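Local coordinates for protein esterase (Rhizomucor miehei CAU432, PDB 4WY8) that hydrolyses carboxylic ester bonds as a fungal carboxylesterase of the alpha/beta hydrolase fold, probably through a serine nucleophile, at residues T71-L74 / D75-N78; R272-E276 / A277-V281. All coordinates share one frame; numbering follows the deposited sequence.

Interaction 1 of 2, residues T71-L74 / D75-N78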
ATOM      1  N   THR A  71      -4.955 -10.759  22.457  1.00 15.99           N
ATOM      2  CA  THR A  71      -6.270 -10.167  22.206  1.00 13.53           C
ATOM      3  C   THR A  71      -6.964 -10.885  21.046  1.00 13.90           C
ATOM      4  O   THR A  71      -6.309 -11.288  20.093  1.00 12.43           O
ATOM      5  CB  THR A  71      -6.154  -8.635  21.910  1.00 11.98           C
ATOM      6  OG1 THR A  71      -5.144  -8.419  20.932  1.00 12.99           O
ATOM      7  CG2 THR A  71      -5.768  -7.853  23.172  1.00 10.54           C
ATOM      8  N   ARG A  72      -8.277 -11.092  21.136  1.00 13.54           N
ATOM      9  CA  ARG A  72      -9.025 -11.648  20.003  1.00 14.19           C
ATOM     10  C   ARG A  72     -10.400 -10.999  19.873  1.00 14.34           C
ATOM     11  O   ARG A  72     -10.880 -10.406  20.829  1.00 12.11           O
ATOM     12  CB  ARG A  72      -9.124 -13.189  20.106  1.00 18.49           C
ATOM     13  CG  ARG A  72      -9.148 -13.762  21.473  1.00 18.53           C
ATOM     14  CD  ARG A  72      -8.776 -15.266  21.501  1.00 19.34           C
ATOM     15  NE  ARG A  72      -9.728 -16.097  20.773  1.00 17.51           N
ATOM     16  CZ  ARG A  72      -9.401 -17.166  20.053  1.00 21.93           C
ATOM     17  NH1 ARG A  72     -10.353 -17.860  19.433  1.00 17.62           N
ATOM     18  NH2 ARG A  72      -8.127 -17.545  19.949  1.00 16.59           N
ATOM     19  N   PRO A  73     -11.039 -11.115  18.689  1.00 10.48           N
ATOM     20  CA  PRO A  73     -12.373 -10.513  18.585  1.00 11.37           C
ATOM     21  C   PRO A  73     -13.334 -11.212  19.541  1.00 16.88           C
ATOM     22  O   PRO A  73     -13.086 -12.373  19.895  1.00 16.21           O
ATOM     23  CB  PRO A  73     -12.778 -10.763  17.121  1.00 13.34           C
ATOM     24  CG  PRO A  73     -11.516 -11.163  16.400  1.00 12.36           C
ATOM     25  CD  PRO A  73     -10.645 -11.803  17.447  1.00 13.02           C
ATOM     26  N   LEU A  74     -14.361 -10.501  20.000  1.00 17.43           N
ATOM     27  CA  LEU A  74     -15.430 -11.105  20.793  1.00 21.12           C
ATOM     28  C   LEU A  74     -16.159 -12.131  19.945  1.00 25.92           C
ATOM     29  O   LEU A  74     -16.138 -12.048  18.712  1.00 27.37           O
ATOM     30  CB  LEU A  74     -16.404 -10.033  21.293  1.00 20.80           C
ATOM     31  CG  LEU A  74     -15.848  -8.991  22.264  1.00 19.32           C
ATOM     32  CD1 LEU A  74     -16.915  -7.986  22.610  1.00 25.11           C
ATOM     33  CD2 LEU A  74     -15.366  -9.679  23.524  1.00 18.17           C
ATOM     34  N   ASP A  75     -16.785 -13.112  20.589  1.00 36.12           N
ATOM     35  CA  ASP A  75     -17.541 -14.134  19.854  1.00 39.24           C
ATOM     36  C   ASP A  75     -16.654 -14.973  18.906  1.00 29.11           C
ATOM     37  O   ASP A  75     -17.031 -15.252  17.763  1.00 29.64           O
ATOM     38  CB  ASP A  75     -18.686 -13.466  19.069  1.00 38.94           C
ATOM     39  CG  ASP A  75     -19.676 -12.730  19.984  1.00 40.65           C
ATOM     40  OD1 ASP A  75     -19.761 -13.078  21.182  1.00 41.52           O
ATOM     41  OD2 ASP A  75     -20.356 -11.789  19.510  1.00 50.47           O
ATOM     42  N   THR A  76     -15.454 -15.308  19.372  1.00 25.22           N
ATOM     43  CA  THR A  76     -14.565 -16.246  18.680  1.00 27.31           C
ATOM     44  C   THR A  76     -14.127 -17.353  19.645  1.00 30.54           C
ATOM     45  O   THR A  76     -13.120 -18.034  19.408  1.00 28.46           O
ATOM     46  CB  THR A  76     -13.308 -15.537  18.080  1.00 21.14           C
ATOM     47  OG1 THR A  76     -12.562 -14.892  19.126  1.00 18.22           O
ATOM     48  CG2 THR A  76     -13.729 -14.499  17.055  1.00 20.61           C
ATOM     49  N   GLU A  77     -14.906 -17.547  20.715  1.00 37.57           N
ATOM     50  CA  GLU A  77     -14.536 -18.440  21.829  1.00 42.16           C
ATOM     51  C   GLU A  77     -14.174 -19.870  21.421  1.00 36.11           C
ATOM     52  O   GLU A  77     -13.224 -20.442  21.955  1.00 35.99           O
ATOM     53  CB  GLU A  77     -15.667 -18.476  22.869  1.00 45.06           C
ATOM     54  CG  GLU A  77     -15.721 -17.212  23.736  1.00 50.75           C
ATOM     55  CD  GLU A  77     -16.791 -16.222  23.289  1.00 53.47           C
ATOM     56  OE1 GLU A  77     -17.219 -15.394  24.127  1.00 63.00           O
ATOM     57  OE2 GLU A  77     -17.178 -16.249  22.099  1.00 47.12           O
ATOM     58  N   ASN A  78     -14.900 -20.434  20.463  1.00 30.34           N
ATOM     59  CA  ASN A  78     -14.613 -21.794  20.014  1.00 35.98           C
ATOM     60  C   ASN A  78     -14.075 -21.803  18.594  1.00 34.09           C
ATOM     61  O   ASN A  78     -14.232 -22.794  17.883  1.00 36.17           O
ATOM     62  CB  ASN A  78     -15.870 -22.678  20.072  1.00 44.72           C
ATOM     63  CG  ASN A  78     -16.421 -22.824  21.473  1.00 41.00           C
ATOM     64  OD1 ASN A  78     -15.682 -23.096  22.423  1.00 45.98           O
ATOM     65  ND2 ASN A  78     -17.733 -22.645  21.612  1.00 41.49           N
TER
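Thr-76 OG1 is gripped from two directions. It gives its proton to Pro-73 O at 2.7 Å, the firm bond of the pair, arriving somewhat tilted from the carbonyl plane. It also accepts a weak hydrogen bond from Arg-72 NE, long at 3.5 Å and bent to 137° at the hydrogen. The threonine hydroxyl thus links the Pro-73 carbonyl to the arginine side chain. Its first torsion, chi1 59°, sets OG1 between the backbone N and the carbonyl carbon of Thr-76, within bonding distance of Pro-73 O, and puts CG2 beside the backbone N. That methyl lies against the proline ring, with Thr-76 CG2 3.9 Å from Pro-73 CB, the two side chains crossing at about a right angle.

The guanidinium continues the grip past the hydroxyl. Arg-72 NH1 donates to Thr-76 O at 2.8 Å; the oxygen sits at the edge of the guanidinium, almost in its plane, whereas the nitrogen stands 37° above the plane of that carbonyl. A bend at chi3 in the arginine chain brings NE and NH1 round to the threonine. NH1 also bonds to Gln-79 O further along the loop, and NH2 to Asn-152 O, so three backbone carbonyls fix the rotation of the guanidinium. Pro-73 also touches Thr-108 of helix 101-111.

Between these anchors the chain bends sharply through Leu-74 and the exposed Asp-75, which has a positive phi. The chemistry implies a bend held by side chains on backbone carbonyls: the buried arginine gives NH1 to two carbonyls of the loop and NH2 to Asn-152 O, which joins the loop to a separate part of the chain, and the carbonyl dipoles probably share in stabilising its positive charge.

Interaction 2 of 2, residues R272-E276 / A277-V281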
ATOM      1  N   ARG A 272      15.072  -3.821  -0.558  1.00 10.75           N
ATOM      2  CA  ARG A 272      15.849  -4.165  -1.768  1.00 15.09           C
ATOM      3  C   ARG A 272      16.734  -5.397  -1.559  1.00 13.02           C
ATOM      4  O   ARG A 272      16.743  -6.290  -2.396  1.00 15.81           O
ATOM      5  CB  ARG A 272      16.711  -2.994  -2.204  1.00 13.10           C
ATOM      6  CG  ARG A 272      15.909  -1.856  -2.757  1.00 17.65           C
ATOM      7  CD  ARG A 272      16.774  -0.806  -3.441  1.00 17.05           C
ATOM      8  NE  ARG A 272      15.972   0.402  -3.622  1.00 20.94           N
ATOM      9  CZ  ARG A 272      15.919   1.389  -2.734  1.00 22.30           C
ATOM     10  NH1 ARG A 272      16.652   1.313  -1.626  1.00 14.96           N
ATOM     11  NH2 ARG A 272      15.143   2.449  -2.954  1.00 18.45           N
ATOM     12  N   LYS A 273      17.441  -5.470  -0.429  1.00 11.87           N
ATOM     13  CA  LYS A 273      18.218  -6.685  -0.127  1.00 13.28           C
ATOM     14  C   LYS A 273      17.342  -7.947  -0.054  1.00 19.85           C
ATOM     15  O   LYS A 273      17.755  -9.029  -0.503  1.00 15.69           O
ATOM     16  CB  LYS A 273      18.984  -6.541   1.187  1.00 10.43           C
ATOM     17  CG  LYS A 273      20.236  -5.663   1.101  1.00 12.23           C
ATOM     18  CD  LYS A 273      21.260  -6.064   2.167  1.00 20.21           C
ATOM     19  CE  LYS A 273      22.533  -5.209   2.055  1.00 21.51           C
ATOM     20  NZ  LYS A 273      23.600  -5.690   2.984  1.00 31.12           N
ATOM     21  N   LEU A 274      16.158  -7.837   0.552  1.00 15.43           N
ATOM     22  CA  LEU A 274      15.289  -9.013   0.616  1.00 16.54           C
ATOM     23  C   LEU A 274      14.856  -9.454  -0.777  1.00 15.20           C
ATOM     24  O   LEU A 274      14.719 -10.647  -1.037  1.00 16.38           O
ATOM     25  CB  LEU A 274      14.052  -8.755   1.490  1.00 18.35           C
ATOM     26  CG  LEU A 274      14.266  -8.570   2.999  1.00 17.21           C
ATOM     27  CD1 LEU A 274      12.926  -8.254   3.681  1.00 10.60           C
ATOM     28  CD2 LEU A 274      14.862  -9.825   3.582  1.00 13.59           C
ATOM     29  N   ILE A 275      14.629  -8.488  -1.661  1.00 15.43           N
ATOM     30  CA  ILE A 275      14.298  -8.791  -3.049  1.00 15.52           C
ATOM     31  C   ILE A 275      15.481  -9.465  -3.765  1.00 22.50           C
ATOM     32  O   ILE A 275      15.298 -10.529  -4.367  1.00 21.92           O
ATOM     33  CB  ILE A 275      13.876  -7.516  -3.821  1.00 19.30           C
ATOM     34  CG1 ILE A 275      12.568  -6.950  -3.245  1.00 19.01           C
ATOM     35  CG2 ILE A 275      13.701  -7.786  -5.320  1.00 21.53           C
ATOM     36  CD1 ILE A 275      12.205  -5.565  -3.796  1.00 15.87           C
ATOM     37  N   GLU A 276      16.690  -8.901  -3.656  1.00 20.22           N
ATOM     38  CA  GLU A 276      17.874  -9.558  -4.232  1.00 18.77           C
ATOM     39  C   GLU A 276      18.005 -11.002  -3.782  1.00 19.64           C
ATOM     40  O   GLU A 276      18.390 -11.864  -4.566  1.00 19.91           O
ATOM     41  CB  GLU A 276      19.186  -8.846  -3.867  1.00 20.70           C
ATOM     42  CG  GLU A 276      19.661  -7.799  -4.841  1.00 33.78           C
ATOM     43  CD  GLU A 276      21.119  -7.415  -4.621  1.00 33.65           C
ATOM     44  OE1 GLU A 276      21.377  -6.300  -4.115  1.00 42.59           O
ATOM     45  OE2 GLU A 276      22.006  -8.232  -4.981  1.00 27.52           O
ATOM     46  N   ALA A 277      17.668 -11.262  -2.522  1.00 14.72           N
ATOM     47  CA  ALA A 277      17.783 -12.602  -1.965  1.00 13.98           C
ATOM     48  C   ALA A 277      16.656 -13.552  -2.410  1.00 16.12           C
ATOM     49  O   ALA A 277      16.522 -14.657  -1.873  1.00 13.67           O
ATOM     50  CB  ALA A 277      17.833 -12.515  -0.476  1.00 13.51           C
ATOM     51  N   GLY A 278      15.814 -13.107  -3.347  1.00 17.00           N
ATOM     52  CA  GLY A 278      14.797 -13.984  -3.921  1.00 15.21           C
ATOM     53  C   GLY A 278      13.572 -14.199  -3.032  1.00 21.76           C
ATOM     54  O   GLY A 278      12.838 -15.188  -3.183  1.00 17.57           O
ATOM     55  N   ASN A 279      13.336 -13.285  -2.096  1.00 15.69           N
ATOM     56  CA  ASN A 279      12.184 -13.451  -1.236  1.00 15.59           C
ATOM     57  C   ASN A 279      10.927 -12.870  -1.860  1.00 10.62           C
ATOM     58  O   ASN A 279      11.010 -12.104  -2.804  1.00 17.32           O
ATOM     59  CB  ASN A 279      12.465 -12.835   0.137  1.00 13.43           C
ATOM     60  CG  ASN A 279      13.478 -13.638   0.934  1.00 19.12           C
ATOM     61  OD1 ASN A 279      13.212 -14.798   1.311  1.00 18.68           O
ATOM     62  ND2 ASN A 279      14.639 -13.031   1.220  1.00 16.26           N
ATOM     63  N   ASP A 280       9.765 -13.278  -1.353  1.00 14.92           N
ATOM     64  CA  ASP A 280       8.468 -12.670  -1.703  1.00 15.85           C
ATOM     65  C   ASP A 280       8.272 -11.368  -0.895  1.00 15.05           C
ATOM     66  O   ASP A 280       7.840 -11.402   0.265  1.00 14.22           O
ATOM     67  CB  ASP A 280       7.335 -13.670  -1.417  1.00 13.52           C
ATOM     68  CG  ASP A 280       5.943 -13.150  -1.816  1.00 17.21           C
ATOM     69  OD1 ASP A 280       5.799 -11.972  -2.241  1.00 15.75           O
ATOM     70  OD2 ASP A 280       4.971 -13.936  -1.680  1.00 19.90           O
ATOM     71  N   VAL A 281       8.576 -10.230  -1.506  1.00 12.00           N
ATOM     72  CA  VAL A 281       8.657  -8.969  -0.764  1.00 12.33           C
ATOM     73  C   VAL A 281       7.742  -7.915  -1.377  1.00 13.28           C
ATOM     74  O   VAL A 281       7.811  -7.645  -2.582  1.00 13.00           O
ATOM     75  CB  VAL A 281      10.113  -8.435  -0.740  1.00 15.37           C
ATOM     76  CG1 VAL A 281      10.240  -7.221   0.191  1.00 10.45           C
ATOM     77  CG2 VAL A 281      11.052  -9.529  -0.282  1.00 12.66           C
TER
HETATM   78  O   HOH W   1      12.347 -11.508  -5.073  1.00 21.91           O
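Asn-279 turns back to the end of the helix and meets Leu-274 across the turn. Its CB lies 3.4 Å from Leu-274 O, and CG, beside the backbone N at chi1 -71°, keeps the amide close to the same oxygen. At the tip, Asn-279 ND2 donates to Leu-274 O at 3.3 Å, in the carbonyl plane and on a lone pair, and brushes the leucine methyl CD2. ND2 also bonds to Leu-247 O, while OD1 accepts from Leu-250 N, which ties the amide to the end of helix 244-247 and the loop that follows.

Leu-274 O takes a second bond from the backbone, Asn-279 N, at 3.2 Å. Inside this wider link, Gly-278 N reaches Ile-275 O at 2.8 Å, and a water joins that same oxygen to Asn-279 O. Beyond the turn Val-281 comes back against the helix: its CG2 packs on Leu-274 CB at 3.6 Å and its CB on Ile-275 CG1.

With Gly-278 at positive phi as the C-prime residue, this is a Schellman motif, ending helix 264-276 and turning the chain into strand 281-286 of the alpha/beta hydrolase sheet.

In the fold
Both contacts are local turns at the end of a regular element, yet their centres lie about 35 Å apart. Interaction 1 follows strand 65-73, next to one outermost strand of the sheet; interaction 2 leads into strand 281-286, the outermost strand at the other end. Interaction 1 is mostly buried, with an exposed bend at Leu-74 and Asp-75, and side chains bonding to backbone carbonyls do the holding. Interaction 2 is only partly buried, with Leu-274, Ile-275, Ala-277 and Val-281 inside and Glu-276 and Gly-278 exposed; there backbone bonds dominate, backed by an asparagine amide. The second subunit reaches interaction 2, its Glu-259 bridging to Arg-272, whereas no other chain of the assembly touches interaction 1.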